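PDB 3I8B: xylulose kinase from Bifidobacterium adolescentis ATCC 15703, which probably catalyses the ATP-dependent phosphorylation of D-xylulose to D-xylulose 5-phosphate, as a member of the FGGY family of carbohydrate kinases. Local coordinates for residues 241-244 with 248-251; 173-178 with 266-271; 319-324 with 469-474. All blocks are in the same frame, centred on the assembly; numbering follows the deposited sequence.

Contact 1: 241-244 with 248-251. With MG (magnesium ion), chain B.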
# COMPACT_ATOMS: atom_id res chain seq x y z
N THR A 241 15.87 -11.70 -1.41
CA THR A 241 16.09 -11.66 -2.85
C THR A 241 14.84 -11.16 -3.52
O THR A 241 13.76 -11.74 -3.36
CB THR A 241 16.35 -13.07 -3.43
OG1 THR A 241 17.43 -13.67 -2.71
CG2 THR A 241 16.73 -12.98 -4.89
N VAL A 242 14.99 -10.11 -4.31
CA VAL A 242 13.86 -9.49 -4.97
C VAL A 242 13.56 -10.24 -6.27
O VAL A 242 14.35 -10.24 -7.21
CB VAL A 242 14.12 -7.99 -5.23
CG1 VAL A 242 12.91 -7.36 -5.94
CG2 VAL A 242 14.40 -7.29 -3.90
N LEU A 243 12.42 -10.92 -6.31
CA LEU A 243 12.08 -11.72 -7.48
C LEU A 243 11.36 -10.89 -8.53
O LEU A 243 10.69 -9.92 -8.20
CB LEU A 243 11.22 -12.93 -7.10
CG LEU A 243 11.82 -13.91 -6.09
CD1 LEU A 243 10.81 -15.02 -5.79
CD2 LEU A 243 13.13 -14.48 -6.62
N GLY A 244 11.49 -11.29 -9.79
CA GLY A 244 10.67 -10.71 -10.84
C GLY A 244 9.22 -11.09 -10.64
O GLY A 244 8.91 -12.07 -9.95
N ALA A 248 9.17 -18.00 -10.20
CA ALA A 248 8.93 -18.84 -9.03
C ALA A 248 10.07 -18.65 -8.02
O ALA A 248 11.22 -18.49 -8.42
CB ALA A 248 8.85 -20.29 -9.44
N ALA A 249 9.77 -18.72 -6.73
CA ALA A 249 10.85 -18.68 -5.75
C ALA A 249 11.73 -19.93 -5.86
O ALA A 249 11.29 -20.97 -6.35
CB ALA A 249 10.31 -18.55 -4.32
N PRO A 250 12.98 -19.83 -5.39
CA PRO A 250 13.87 -21.00 -5.39
C PRO A 250 13.40 -22.12 -4.47
O PRO A 250 13.86 -23.25 -4.60
CB PRO A 250 15.20 -20.42 -4.88
CG PRO A 250 15.12 -18.96 -5.13
CD PRO A 250 13.66 -18.61 -4.94
N VAL A 251 12.53 -21.81 -3.52
CA VAL A 251 12.03 -22.84 -2.62
C VAL A 251 10.52 -22.99 -2.80
O VAL A 251 9.83 -22.02 -3.12
CB VAL A 251 12.34 -22.50 -1.13
CG1 VAL A 251 13.84 -22.55 -0.85
CG2 VAL A 251 11.75 -21.13 -0.75
MG MG B . 17.37 -15.09 -0.66
O HOH W 1 17.99 -13.47 0.88
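Leu243 meets Ala249 and Pro250 through its two methyl branches, after a chain turn of only a few residues. Its CB already points toward segment 248-251, and CG, set anti to the carbonyl carbon (chi1 -59°), carries the fork across without itself making a close contact. Leu243 CD1, which continues the chain outward from CG, lands on Ala249: it lies 3.7 Å from Ala249 CA and 3.9 Å from Ala249 CB, touching backbone and side chain alike. The other branch only grazes its neighbour, with Leu243 CD2 4.5 Å from Pro250 CD at the rim of the proline ring. The contact is thus small and wholly apolar, with 100 Å² buried in all.

Two residues earlier, Thr241 supplies a metal ligand. Thr241 OG1 stands 2.5 Å from the magnesium ion, which also takes a water and the carbonyl oxygens of Glu190 and Leu192.

Strand 241-243 pairs in parallel with strand 193-195, whose Phe193 touches both Leu243 and Ala249. The returning loop is tied to strand 267-273, an outermost strand of the N-terminal mixed sheet, by backbone bonding between Ala249 and Leu268.

Contact 2: 173-178 with 266-271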
# COMPACT_ATOMS: atom_id res chain seq x y z
N TRP A 173 8.40 -17.47 3.86
CA TRP A 173 9.54 -18.22 4.41
C TRP A 173 9.09 -19.33 5.39
O TRP A 173 9.57 -20.47 5.34
CB TRP A 173 10.46 -17.20 5.08
CG TRP A 173 11.76 -17.69 5.59
CD1 TRP A 173 12.83 -18.13 4.86
CD2 TRP A 173 12.17 -17.73 6.96
NE1 TRP A 173 13.87 -18.47 5.71
CE2 TRP A 173 13.48 -18.24 7.00
CE3 TRP A 173 11.54 -17.40 8.17
CZ2 TRP A 173 14.19 -18.41 8.20
CZ3 TRP A 173 12.23 -17.57 9.35
CH2 TRP A 173 13.55 -18.07 9.36
N ARG A 174 8.14 -19.00 6.26
CA ARG A 174 7.54 -20.00 7.16
C ARG A 174 6.75 -21.08 6.39
O ARG A 174 6.78 -22.27 6.74
CB ARG A 174 6.61 -19.30 8.15
CG ARG A 174 7.31 -18.36 9.12
CD ARG A 174 8.43 -19.04 9.92
NE ARG A 174 8.02 -20.33 10.48
CZ ARG A 174 7.23 -20.47 11.55
NH1 ARG A 174 6.77 -19.41 12.20
NH2 ARG A 174 6.90 -21.69 11.96
N ILE A 175 6.05 -20.66 5.35
CA ILE A 175 5.31 -21.61 4.51
C ILE A 175 6.27 -22.61 3.82
O ILE A 175 5.96 -23.81 3.71
CB ILE A 175 4.39 -20.85 3.52
CG1 ILE A 175 3.15 -20.32 4.27
CG2 ILE A 175 3.99 -21.73 2.33
CD1 ILE A 175 2.31 -19.36 3.46
N ALA A 176 7.44 -22.12 3.41
CA ALA A 176 8.51 -22.94 2.87
C ALA A 176 9.08 -23.88 3.91
O ALA A 176 9.92 -24.70 3.61
CB ALA A 176 9.65 -22.07 2.27
N GLY A 177 8.64 -23.72 5.16
CA GLY A 177 9.03 -24.64 6.21
C GLY A 177 10.21 -24.20 7.05
O GLY A 177 10.68 -24.97 7.88
N TYR A 178 10.67 -22.97 6.84
CA TYR A 178 11.79 -22.42 7.60
C TYR A 178 11.31 -21.78 8.90
O TYR A 178 10.11 -21.63 9.11
CB TYR A 178 12.59 -21.41 6.76
CG TYR A 178 13.22 -22.08 5.57
CD1 TYR A 178 14.26 -22.99 5.74
CD2 TYR A 178 12.77 -21.84 4.28
CE1 TYR A 178 14.84 -23.64 4.67
CE2 TYR A 178 13.35 -22.49 3.19
CZ TYR A 178 14.38 -23.38 3.40
OH TYR A 178 14.97 -24.03 2.36
N CYS A 266 3.97 -27.63 -4.28
CA CYS A 266 3.43 -26.28 -4.38
C CYS A 266 4.55 -25.24 -4.50
O CYS A 266 5.31 -25.02 -3.54
CB CYS A 266 2.57 -25.98 -3.16
SG CYS A 266 1.81 -24.36 -3.16
N LEU A 267 4.67 -24.63 -5.68
CA LEU A 267 5.66 -23.58 -5.84
C LEU A 267 5.23 -22.32 -5.11
O LEU A 267 4.06 -22.15 -4.77
CB LEU A 267 5.96 -23.30 -7.31
CG LEU A 267 4.88 -22.80 -8.26
CD1 LEU A 267 4.69 -21.29 -8.13
CD2 LEU A 267 5.31 -23.15 -9.69
N LEU A 268 6.19 -21.44 -4.86
CA LEU A 268 5.88 -20.18 -4.21
C LEU A 268 6.11 -19.06 -5.21
O LEU A 268 7.18 -18.97 -5.82
CB LEU A 268 6.73 -19.98 -2.95
CG LEU A 268 6.51 -21.00 -1.81
CD1 LEU A 268 7.57 -20.88 -0.68
CD2 LEU A 268 5.09 -20.87 -1.24
N ALA A 269 5.09 -18.24 -5.41
CA ALA A 269 5.20 -17.04 -6.23
C ALA A 269 5.79 -15.92 -5.37
O ALA A 269 5.88 -16.06 -4.15
CB ALA A 269 3.83 -16.64 -6.80
N PRO A 270 6.23 -14.81 -6.00
CA PRO A 270 6.99 -13.82 -5.25
C PRO A 270 6.20 -13.15 -4.12
O PRO A 270 6.81 -12.67 -3.17
CB PRO A 270 7.37 -12.79 -6.31
CG PRO A 270 7.43 -13.59 -7.58
CD PRO A 270 6.29 -14.56 -7.46
N GLY A 271 4.87 -13.13 -4.21
CA GLY A 271 4.05 -12.42 -3.24
C GLY A 271 4.10 -10.92 -3.51
O GLY A 271 4.56 -10.48 -4.58
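The helix end that presents Ile175 and Ala176 to Leu268 is closed by a bond from Arg174 NE to Tyr178 O, 2.8 Å long. The donor lies in the carbonyl plane of Tyr178, but the oxygen sits 18° out of the guanidinium plane, and the N-H points at it with an angle of just 133°, so the bond is short but bent. Backbone bonds complete the closure: Gly177 N reaches Arg174 O, and Tyr178 N reaches back to Trp173 O at 3.1 Å. With the positive phi of Gly177, this is a Schellman motif. The same turn lays Tyr178 CB over one face of the Trp173 indole, 3.3 Å above its plane and offset toward the rim.

Across the contact everything is apolar, and Leu268 does the work with both tips of its fork. Leu268 CD2 meets Ile175 CG2 at 3.8 Å, while Leu268 CD1 meets Ala176 CB, also at 3.8 Å, so one leucine spans two consecutive residues at the helix end. Ile175 offers its CG2 branch because CG1 is anti to the carbonyl carbon (chi1 -76°), which leaves CG2 anti to the backbone N; the two side chains cross obliquely. Ile175 and Leu268 are both buried, and the two segments hide 109 Å² between them.

Leu268 lies on strand 267-273, at one border of the five-stranded mixed sheet of the actin-like N-terminal domain; the backbone of this strand bonds to strand 65-72 at Leu267 and to the loop residue Ala249 at Leu268. The end of helix 167-175 packs on this border, with Ile175 also touching Leu68 of strand 65-72 and Trp49 and Phe52 of helix 46-58. Helix 460-474 meets the strand through Leu267 and Ala269.

Contact 3: 319-324 with 469-474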
# COMPACT_ATOMS: atom_id res chain seq x y z
N ASP A 319 4.58 -1.89 -8.78
CA ASP A 319 3.38 -2.72 -8.81
C ASP A 319 3.81 -4.19 -8.95
O ASP A 319 4.99 -4.51 -8.80
CB ASP A 319 2.46 -2.32 -9.96
CG ASP A 319 2.83 -2.99 -11.28
OD1 ASP A 319 4.00 -3.36 -11.48
OD2 ASP A 319 1.93 -3.15 -12.12
N CYS A 320 2.85 -5.06 -9.26
CA CYS A 320 3.14 -6.50 -9.38
C CYS A 320 3.19 -7.03 -10.81
O CYS A 320 3.01 -8.23 -11.04
CB CYS A 320 2.13 -7.32 -8.57
SG CYS A 320 2.30 -7.15 -6.78
N THR A 321 3.46 -6.15 -11.77
CA THR A 321 3.55 -6.59 -13.16
C THR A 321 4.86 -6.14 -13.80
O THR A 321 5.00 -6.15 -15.03
CB THR A 321 2.38 -6.07 -14.00
OG1 THR A 321 2.48 -4.65 -14.15
CG2 THR A 321 1.07 -6.41 -13.33
N GLY A 322 5.83 -5.79 -12.97
CA GLY A 322 7.10 -5.29 -13.45
C GLY A 322 7.07 -3.79 -13.69
O GLY A 322 8.00 -3.23 -14.25
N HIS A 323 6.00 -3.14 -13.26
CA HIS A 323 5.86 -1.71 -13.50
C HIS A 323 5.81 -0.88 -12.22
O HIS A 323 6.41 -1.24 -11.21
CB HIS A 323 4.65 -1.45 -14.40
CG HIS A 323 4.77 -2.10 -15.73
ND1 HIS A 323 4.14 -3.30 -16.04
CD2 HIS A 323 5.47 -1.76 -16.84
CE1 HIS A 323 4.44 -3.65 -17.28
NE2 HIS A 323 5.25 -2.73 -17.78
N TYR A 324 5.07 0.23 -12.25
CA TYR A 324 5.12 1.18 -11.15
C TYR A 324 3.76 1.55 -10.58
O TYR A 324 2.75 1.57 -11.30
CB TYR A 324 5.95 2.40 -11.55
CG TYR A 324 7.37 1.97 -11.82
CD1 TYR A 324 8.31 1.90 -10.78
CD2 TYR A 324 7.78 1.59 -13.09
CE1 TYR A 324 9.60 1.47 -11.01
CE2 TYR A 324 9.08 1.15 -13.33
CZ TYR A 324 9.98 1.09 -12.28
OH TYR A 324 11.28 0.68 -12.49
N ALA A 469 0.12 -16.35 -8.38
CA ALA A 469 0.54 -17.75 -8.28
C ALA A 469 0.15 -18.51 -9.56
O ALA A 469 0.94 -19.31 -10.08
CB ALA A 469 -0.08 -18.41 -7.06
N ALA A 470 -1.06 -18.26 -10.07
CA ALA A 470 -1.48 -18.87 -11.34
C ALA A 470 -0.61 -18.39 -12.52
O ALA A 470 -0.26 -19.16 -13.42
CB ALA A 470 -2.95 -18.62 -11.59
N TRP A 471 -0.25 -17.12 -12.50
CA TRP A 471 0.64 -16.55 -13.51
C TRP A 471 2.00 -17.28 -13.54
O TRP A 471 2.45 -17.73 -14.60
CB TRP A 471 0.84 -15.06 -13.23
CG TRP A 471 1.58 -14.26 -14.29
CD1 TRP A 471 1.96 -14.68 -15.54
CD2 TRP A 471 1.96 -12.89 -14.19
NE1 TRP A 471 2.58 -13.65 -16.22
CE2 TRP A 471 2.59 -12.54 -15.41
CE3 TRP A 471 1.84 -11.92 -13.19
CZ2 TRP A 471 3.10 -11.25 -15.64
CZ3 TRP A 471 2.35 -10.65 -13.42
CH2 TRP A 471 2.97 -10.33 -14.63
N VAL A 472 2.63 -17.40 -12.37
CA VAL A 472 3.91 -18.09 -12.25
C VAL A 472 3.77 -19.57 -12.67
O VAL A 472 4.57 -20.09 -13.46
CB VAL A 472 4.48 -18.02 -10.80
CG1 VAL A 472 5.74 -18.85 -10.68
CG2 VAL A 472 4.75 -16.55 -10.41
N LEU A 473 2.75 -20.23 -12.15
CA LEU A 473 2.51 -21.63 -12.48
C LEU A 473 2.34 -21.86 -13.98
O LEU A 473 2.78 -22.89 -14.50
CB LEU A 473 1.28 -22.13 -11.72
CG LEU A 473 0.79 -23.57 -11.94
CD1 LEU A 473 1.89 -24.62 -11.65
CD2 LEU A 473 -0.43 -23.83 -11.09
N SER A 474 1.71 -20.92 -14.68
CA SER A 474 1.39 -21.11 -16.10
C SER A 474 2.61 -20.92 -17.01
O SER A 474 2.68 -21.51 -18.11
CB SER A 474 0.33 -20.11 -16.55
OG SER A 474 0.92 -18.85 -16.81
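Trp471 meets Cys320 and Thr321 by van der Waals contact, at the rim of its indole. The six-membered ring comes edge-on to the loop: Trp471 CZ3 lies 3.5 Å from Cys320 O, and Trp471 CH2 lies 4.1 Å from Thr321 CA. Both partners stand near the ring plane, so the loop backbone abuts the aromatic edge and is not stacked on a face. With CG anti to the backbone N (chi1 -171°), the indole is carried straight out from the helix, bridging backbones whose nearest CA atoms, those of Thr321 and Trp471, are still 10.4 Å apart. The carbonyl oxygen facing ring C-H groups is probably mildly favourable electrostatically.

A separate set of hydrogen bonds, made within segment 319-324, shapes the loop. Asp319 OD1 is gripped from opposite faces of its carboxylate plane: Thr321 N comes from above at 2.9 Å along a nearly straight path (168°), giving an Asx turn, and His323 N approaches on the syn side at 2.7 Å. The second oxygen, Asp319 OD2, uses its syn lone pair to accept from Thr321 OG1 at 2.6 Å. Thr321 OG1 in turn accepts from His323 ND1 at 2.9 Å, in the imidazole plane, which restrains the rotation of that ring. In the helix, Ser474 OG donates to Trp471 O, and Trp471 NE1 has weak bonds to Glu476 O and Thr477 O.

The loop joins antiparallel strands 315-318 and 324-330 of the C-terminal sheet, and Cys320 and Thr321 also touch helix 274-281, which starts at Asp274, the predicted proton acceptor. Helix 460-474 packs through Ala469, Val472 and Leu473 on strands 65-72 and 267-273 of the N-terminal sheet, so Trp471 reaches from that sheet's flank to a hairpin of the seven-stranded sheet.

How the contacts relate
From the N terminus, helix 167-175 opens a loop that contact 2 closes 88 residues later at strand 267-273. Contact 1 is nested inside it, closing a short loop after strand 241-243 beside the magnesium site. The two touch directly: Ala249 N lies 2.8 Å from Leu268 O, a probable hydrogen bond. Contact 3 follows in series, joining the hairpin loop 319-324 to helix 460-474 after 145 residues, and crosses neither. Its helix nevertheless folds back on the earlier two, Val472 packing against Leu267, Ala269 and Ala248. Together they link the border of the N-terminal sheet to the two-stranded sheet beside the magnesium ion and to the C-terminal sheet.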